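Local coordinates for importin subunit beta-1 (Saccharomyces cerevisiae, PDB 5OWU), which acts in nuclear protein import by associating with importin alpha, the adaptor that binds the classical nuclear localization signal of cargo proteins, at residues L524-M527 / V528-T532; T488-P491 / I492-F495; G502-G505 / A506-I510. All coordinates share one frame; numbering follows the deposited sequence.

Contact 1 of 3, residues L524-M527 / V528-T532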
loop_
_atom_site.group_PDB
_atom_site.type_symbol
_atom_site.label_atom_id
_atom_site.label_comp_id
_atom_site.label_asym_id
_atom_site.label_seq_id
_atom_site.Cartn_x
_atom_site.Cartn_y
_atom_site.Cartn_z
ATOM N N LEU A 524 25.206 -5.813 1.193
ATOM C CA LEU A 524 26.220 -5.552 2.205
ATOM C C LEU A 524 25.570 -5.197 3.531
ATOM O O LEU A 524 26.030 -5.630 4.595
ATOM C CB LEU A 524 27.166 -4.440 1.747
ATOM C CG LEU A 524 28.190 -4.827 0.674
ATOM C CD1 LEU A 524 29.015 -3.611 0.314
ATOM C CD2 LEU A 524 29.086 -5.965 1.131
ATOM N N THR A 525 24.469 -4.446 3.487
ATOM C CA THR A 525 23.785 -4.121 4.729
ATOM C C THR A 525 23.332 -5.397 5.421
ATOM O O THR A 525 23.580 -5.594 6.619
ATOM C CB THR A 525 22.617 -3.180 4.446
ATOM O OG1 THR A 525 23.139 -1.938 3.943
ATOM C CG2 THR A 525 21.824 -2.906 5.706
ATOM N N THR A 526 22.726 -6.311 4.659
ATOM C CA THR A 526 22.360 -7.606 5.220
ATOM C C THR A 526 23.583 -8.294 5.813
ATOM O O THR A 526 23.538 -8.794 6.946
ATOM C CB THR A 526 21.706 -8.475 4.137
ATOM O OG1 THR A 526 20.474 -7.877 3.720
ATOM C CG2 THR A 526 21.425 -9.876 4.644
ATOM N N MET A 527 24.709 -8.296 5.080
ATOM C CA MET A 527 25.882 -8.989 5.602
ATOM C C MET A 527 26.267 -8.407 6.950
ATOM O O MET A 527 26.631 -9.140 7.882
ATOM C CB MET A 527 27.065 -8.890 4.639
ATOM C CG MET A 527 26.806 -9.382 3.238
ATOM S SD MET A 527 26.135 -11.036 3.200
ATOM C CE MET A 527 27.591 -12.040 3.495
ATOM N N VAL A 528 26.169 -7.083 7.077
ATOM C CA VAL A 528 26.530 -6.448 8.334
ATOM C C VAL A 528 25.579 -6.898 9.426
ATOM O O VAL A 528 25.997 -7.320 10.511
ATOM C CB VAL A 528 26.524 -4.917 8.187
ATOM C CG1 VAL A 528 26.688 -4.244 9.557
ATOM C CG2 VAL A 528 27.616 -4.479 7.250
ATOM N N GLU A 529 24.283 -6.868 9.131
ATOM C CA GLU A 529 23.301 -7.029 10.191
ATOM C C GLU A 529 23.280 -8.456 10.723
ATOM O O GLU A 529 22.979 -8.667 11.900
ATOM C CB GLU A 529 21.940 -6.575 9.673
ATOM C CG GLU A 529 21.922 -5.043 9.460
ATOM C CD GLU A 529 20.670 -4.522 8.779
ATOM O OE1 GLU A 529 20.036 -5.283 8.016
ATOM O OE2 GLU A 529 20.333 -3.334 9.002
ATOM N N TYR A 530 23.663 -9.435 9.904
ATOM C CA TYR A 530 23.724 -10.819 10.350
ATOM C C TYR A 530 25.125 -11.272 10.739
ATOM O O TYR A 530 25.300 -12.441 11.093
ATOM C CB TYR A 530 23.167 -11.743 9.261
ATOM C CG TYR A 530 21.659 -11.686 9.161
ATOM C CD1 TYR A 530 21.028 -10.748 8.353
ATOM C CD2 TYR A 530 20.868 -12.559 9.896
ATOM C CE1 TYR A 530 19.643 -10.690 8.271
ATOM C CE2 TYR A 530 19.486 -12.507 9.823
ATOM C CZ TYR A 530 18.881 -11.577 9.007
ATOM O OH TYR A 530 17.511 -11.539 8.932
ATOM N N ALA A 531 26.123 -10.391 10.704
ATOM C CA ALA A 531 27.487 -10.825 10.990
ATOM C C ALA A 531 27.606 -11.289 12.435
ATOM O O ALA A 531 26.977 -10.735 13.336
ATOM C CB ALA A 531 28.489 -9.705 10.710
ATOM N N THR A 532 28.398 -12.335 12.642
ATOM C CA THR A 532 28.702 -12.863 13.961
ATOM C C THR A 532 30.166 -12.598 14.278
ATOM O O THR A 532 30.949 -12.184 13.416
ATOM C CB THR A 532 28.425 -14.370 14.025
ATOM O OG1 THR A 532 29.269 -15.035 13.080
ATOM C CG2 THR A 532 26.975 -14.670 13.696
#
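V528, E529 and Y530 each give their backbone N-H to the carbonyl four residues back, closing one turn of helix. V528 N reaches L524 O at 2.9 Å, E529 N reaches T525 O at 2.9 Å, and Y530 N reaches T526 O at 3.0 Å. A531 N also bonds to V528 O, three residues earlier, at 3.1 Å.

Over this frame two pairs of side chains run alongside each other, each a residue and its fourth neighbour. In T525 a chi1 of -64° sets OG1 beside the backbone N, which leaves the methyl CG2 anti to that N and directed along the helix to the carboxylate of E529, with CG2 and OE2 3.6 Å apart; this is packing of methyl on carboxylate. The hydroxyl OG1 is turned back instead and makes a weak hydrogen bond to F521 O. T526 repeats the scheme with an aromatic partner: its CG2 lies 3.8 Å from CD1 of Y530, and T526 O sits in plane at the edge of that ring. V528 contributes CG2, 3.3 Å from L524 O.

M527 O, near the end of the helix, is hydrogen-bonded by the hydroxyl of Y496. Around the turn, L524 and M527 meet helix 496-507, T526 and Y530 rest on helix 467-484, V528 and A531 touch helix 536-553, and T525 packs on helix 563-586, so this end of HEAT 12 is packed on helices before and after it, while E529 stays exposed.

Contact 2 of 3, residues T488-P491 / I492-F495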
loop_
_atom_site.group_PDB
_atom_site.type_symbol
_atom_site.label_atom_id
_atom_site.label_comp_id
_atom_site.label_asym_id
_atom_site.label_seq_id
_atom_site.Cartn_x
_atom_site.Cartn_y
_atom_site.Cartn_z
ATOM N N THR A 488 22.029 -23.098 13.894
ATOM C CA THR A 488 23.266 -23.165 14.671
ATOM C C THR A 488 23.855 -24.583 14.614
ATOM O O THR A 488 23.204 -25.536 15.041
ATOM C CB THR A 488 23.047 -22.761 16.148
ATOM O OG1 THR A 488 22.708 -21.369 16.214
ATOM C CG2 THR A 488 24.314 -23.003 16.986
ATOM N N PRO A 489 25.075 -24.733 14.062
ATOM C CA PRO A 489 25.844 -23.678 13.397
ATOM C C PRO A 489 25.199 -23.299 12.071
ATOM O O PRO A 489 24.417 -24.081 11.531
ATOM C CB PRO A 489 27.224 -24.314 13.179
ATOM C CG PRO A 489 27.219 -25.588 13.962
ATOM C CD PRO A 489 25.800 -26.012 14.060
ATOM N N SER A 490 25.500 -22.119 11.569
ATOM C CA SER A 490 25.009 -21.747 10.256
ATOM C C SER A 490 26.081 -22.009 9.213
ATOM O O SER A 490 27.218 -21.550 9.381
ATOM C CB SER A 490 24.619 -20.278 10.223
ATOM O OG SER A 490 24.367 -19.879 8.888
ATOM N N PRO A 491 25.770 -22.715 8.125
ATOM C CA PRO A 491 26.802 -22.950 7.099
ATOM C C PRO A 491 27.195 -21.693 6.338
ATOM O O PRO A 491 28.339 -21.597 5.865
ATOM C CB PRO A 491 26.145 -23.991 6.179
ATOM C CG PRO A 491 24.676 -23.753 6.329
ATOM C CD PRO A 491 24.453 -23.250 7.732
ATOM N N ILE A 492 26.312 -20.689 6.264
ATOM C CA ILE A 492 26.563 -19.554 5.378
ATOM C C ILE A 492 27.786 -18.768 5.820
ATOM O O ILE A 492 28.441 -18.112 4.997
ATOM C CB ILE A 492 25.322 -18.645 5.290
ATOM C CG1 ILE A 492 25.434 -17.699 4.091
ATOM C CG2 ILE A 492 25.144 -17.818 6.568
ATOM C CD1 ILE A 492 25.487 -18.396 2.731
ATOM N N TYR A 493 28.121 -18.808 7.113
ATOM C CA TYR A 493 29.247 -18.012 7.590
ATOM C C TYR A 493 30.567 -18.510 7.016
ATOM O O TYR A 493 31.484 -17.706 6.807
ATOM C CB TYR A 493 29.271 -17.988 9.122
ATOM C CG TYR A 493 28.093 -17.214 9.680
ATOM C CD1 TYR A 493 27.919 -15.870 9.377
ATOM C CD2 TYR A 493 27.134 -17.831 10.474
ATOM C CE1 TYR A 493 26.827 -15.154 9.862
ATOM C CE2 TYR A 493 26.043 -17.127 10.961
ATOM C CZ TYR A 493 25.897 -15.786 10.653
ATOM O OH TYR A 493 24.815 -15.082 11.136
ATOM N N ASN A 494 30.663 -19.804 6.687
ATOM C CA ASN A 494 31.870 -20.282 6.020
ATOM C C ASN A 494 32.116 -19.564 4.700
ATOM O O ASN A 494 33.258 -19.531 4.226
ATOM C CB ASN A 494 31.784 -21.790 5.775
ATOM C CG ASN A 494 31.768 -22.592 7.060
ATOM O OD1 ASN A 494 32.469 -22.267 8.020
ATOM N ND2 ASN A 494 30.967 -23.649 7.085
ATOM N N PHE A 495 31.079 -18.975 4.106
ATOM C CA PHE A 495 31.190 -18.284 2.831
ATOM C C PHE A 495 31.173 -16.771 2.978
ATOM O O PHE A 495 31.208 -16.068 1.963
ATOM C CB PHE A 495 30.056 -18.722 1.896
ATOM C CG PHE A 495 30.033 -20.202 1.637
ATOM C CD1 PHE A 495 30.807 -20.760 0.628
ATOM C CD2 PHE A 495 29.247 -21.034 2.413
ATOM C CE1 PHE A 495 30.788 -22.128 0.395
ATOM C CE2 PHE A 495 29.223 -22.398 2.186
ATOM C CZ PHE A 495 30.000 -22.944 1.179
HETATM O O HOH W 1 29.302 -24.451 5.294
#
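S490 and P491 meet I492, Y493, N494 and F495 in a compact local turn at the surface, within the loop that joins helix 467-484 of HEAT 11 to helix 496-507 of HEAT 12. The turn rests on bonds spanning three residues: N494 N donates to P491 O at 3.0 Å, and F495 N to I492 O at 2.9 Å. The first donor stands well above the plane of the P491 carbonyl, 46° out of it.

Before it comes an ST turn of marginal strength, in which I492 N makes a weak bond to S490 OG at 3.4 Å. With OG anti to the backbone N (chi1 170°), the hydroxyl is carried forward toward I492, whose CG2 lies 3.2 Å away; its stronger partner is L484 O, at the end of the preceding helix. S490 CB approaches the Y493 ring obliquely, 3.5 Å from CD2, while I492 CG2 lies over the centre of one ring face. A phenylalanine in place of Y493 would probably leave Y530 O, near the end of helix 516-530, without the hydroxyl that bonds to it, and so lose that polar tie.

P491 O also accepts a hydrogen bond from a water, 3.1 Å away, and that water accepts from N494 ND2. Backbone and side chain of N494 thus converge on one carbonyl, directly and through water, which implies that the turn and the asparagine side chain are coupled through a single acceptor.

Contact 3 of 3, residues G502-G505 / A506-I510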
loop_
_atom_site.group_PDB
_atom_site.type_symbol
_atom_site.label_atom_id
_atom_site.label_comp_id
_atom_site.label_asym_id
_atom_site.label_seq_id
_atom_site.Cartn_x
_atom_site.Cartn_y
_atom_site.Cartn_z
ATOM N N GLY A 502 32.815 -10.652 -3.137
ATOM C CA GLY A 502 32.036 -10.513 -4.352
ATOM C C GLY A 502 31.151 -9.285 -4.309
ATOM O O GLY A 502 31.105 -8.499 -5.264
ATOM N N LEU A 503 30.473 -9.074 -3.178
ATOM C CA LEU A 503 29.555 -7.950 -3.088
ATOM C C LEU A 503 30.319 -6.641 -3.191
ATOM O O LEU A 503 29.878 -5.711 -3.879
ATOM C CB LEU A 503 28.757 -8.029 -1.786
ATOM C CG LEU A 503 27.670 -9.114 -1.740
ATOM C CD1 LEU A 503 27.078 -9.258 -0.352
ATOM C CD2 LEU A 503 26.577 -8.793 -2.729
ATOM N N ILE A 504 31.507 -6.571 -2.575
ATOM C CA ILE A 504 32.269 -5.332 -2.679
ATOM C C ILE A 504 32.566 -5.057 -4.142
ATOM O O ILE A 504 32.388 -3.932 -4.630
ATOM C CB ILE A 504 33.549 -5.399 -1.822
ATOM C CG1 ILE A 504 33.193 -5.268 -0.338
ATOM C CG2 ILE A 504 34.525 -4.280 -2.213
ATOM C CD1 ILE A 504 34.374 -5.479 0.601
ATOM N N GLY A 505 32.916 -6.107 -4.886
ATOM C CA GLY A 505 33.200 -5.932 -6.297
ATOM C C GLY A 505 32.023 -5.343 -7.044
ATOM O O GLY A 505 32.192 -4.455 -7.884
ATOM N N ALA A 506 30.809 -5.815 -6.737
ATOM C CA ALA A 506 29.640 -5.291 -7.431
ATOM C C ALA A 506 29.320 -3.887 -6.953
ATOM O O ALA A 506 28.840 -3.056 -7.736
ATOM C CB ALA A 506 28.433 -6.213 -7.225
ATOM N N ALA A 507 29.609 -3.595 -5.686
ATOM C CA ALA A 507 29.401 -2.245 -5.191
ATOM C C ALA A 507 30.392 -1.275 -5.810
ATOM O O ALA A 507 30.099 -0.080 -5.898
ATOM C CB ALA A 507 29.504 -2.225 -3.669
ATOM N N ASN A 508 31.538 -1.775 -6.269
ATOM C CA ASN A 508 32.548 -0.962 -6.927
ATOM C C ASN A 508 32.290 -0.793 -8.418
ATOM O O ASN A 508 33.172 -0.307 -9.133
ATOM C CB ASN A 508 33.936 -1.573 -6.716
ATOM C CG ASN A 508 34.627 -1.038 -5.495
ATOM O OD1 ASN A 508 34.502 0.140 -5.160
ATOM N ND2 ASN A 508 35.369 -1.903 -4.814
ATOM N N ARG A 509 31.119 -1.186 -8.909
ATOM C CA ARG A 509 30.795 -0.932 -10.303
ATOM C C ARG A 509 30.858 0.566 -10.594
ATOM O O ARG A 509 30.622 1.404 -9.720
ATOM C CB ARG A 509 29.405 -1.477 -10.645
ATOM C CG ARG A 509 29.363 -2.992 -10.869
ATOM C CD ARG A 509 27.952 -3.463 -11.221
ATOM N NE ARG A 509 27.439 -2.758 -12.394
ATOM C CZ ARG A 509 27.519 -3.200 -13.647
ATOM N NH1 ARG A 509 28.079 -4.376 -13.919
ATOM N NH2 ARG A 509 27.028 -2.459 -14.635
ATOM N N ILE A 510 31.189 0.896 -11.845
ATOM C CA ILE A 510 31.298 2.290 -12.253
ATOM C C ILE A 510 29.920 2.918 -12.396
ATOM O O ILE A 510 29.759 4.130 -12.204
ATOM C CB ILE A 510 32.121 2.389 -13.552
ATOM C CG1 ILE A 510 33.615 2.329 -13.215
ATOM C CG2 ILE A 510 31.804 3.683 -14.315
ATOM C CD1 ILE A 510 34.522 2.141 -14.424
#
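I504 lays its methyl CG2 beside the amide of N508, one helical turn further on, with CG2 and ND2 3.6 Å apart. The two side chains point the same way. With CG1 beside the backbone N (chi1 -74°), the other branch, CG2, is anti to that N and leans toward the end of the helix. N508 OD1 is hydrogen-bonded to K549 NZ, and so the amide has apolar carbon near its nitrogen and a charged group at its oxygen.

Below the side chains the helix runs out. A506 N bonds to G502 O at 3.1 Å and A507 N to L503 O at 2.8 Å, both regular. N508 N is shared: it bonds to I504 O at 2.8 Å and only weakly to G505 O at 3.2 Å. R509 N then donates to A506 O, three residues back, at 3.2 Å. The shift from four-residue to three-residue spacing marks the place where N508 leaves helical geometry.

Beyond it, R509 pairs with D511 in a salt bridge, and R509 O receives R517 NH1 from helix 516-530. L503 and A506 face that same helix, while I504, A507 and N508 touch F545 of helix 536-553. The arrangement is a helical C-terminus that closes with three-residue bonds, followed by the turn into an antiparallel partner, the helical hairpin on which a HEAT repeat is built.

The chain enters contact 2 first, in the loop leading from helix 467-484 to helix 496-507; contact 3 follows at the far end of the latter helix, and contact 1 lies near the end of helix 516-530. They lie in series, each a turn within one short continuous stretch, so none nests in or crosses another. Contact 1 joins the other two. Its Y530 O meets Y493 OH of contact 2 at 2.7 Å, tying the end of HEAT 12 back to the loop before it, and L524 and M527 pack on L503 of contact 3 between the consecutive helices. Contacts 2 and 3 do not touch, their nearest atoms being about 8 Å apart.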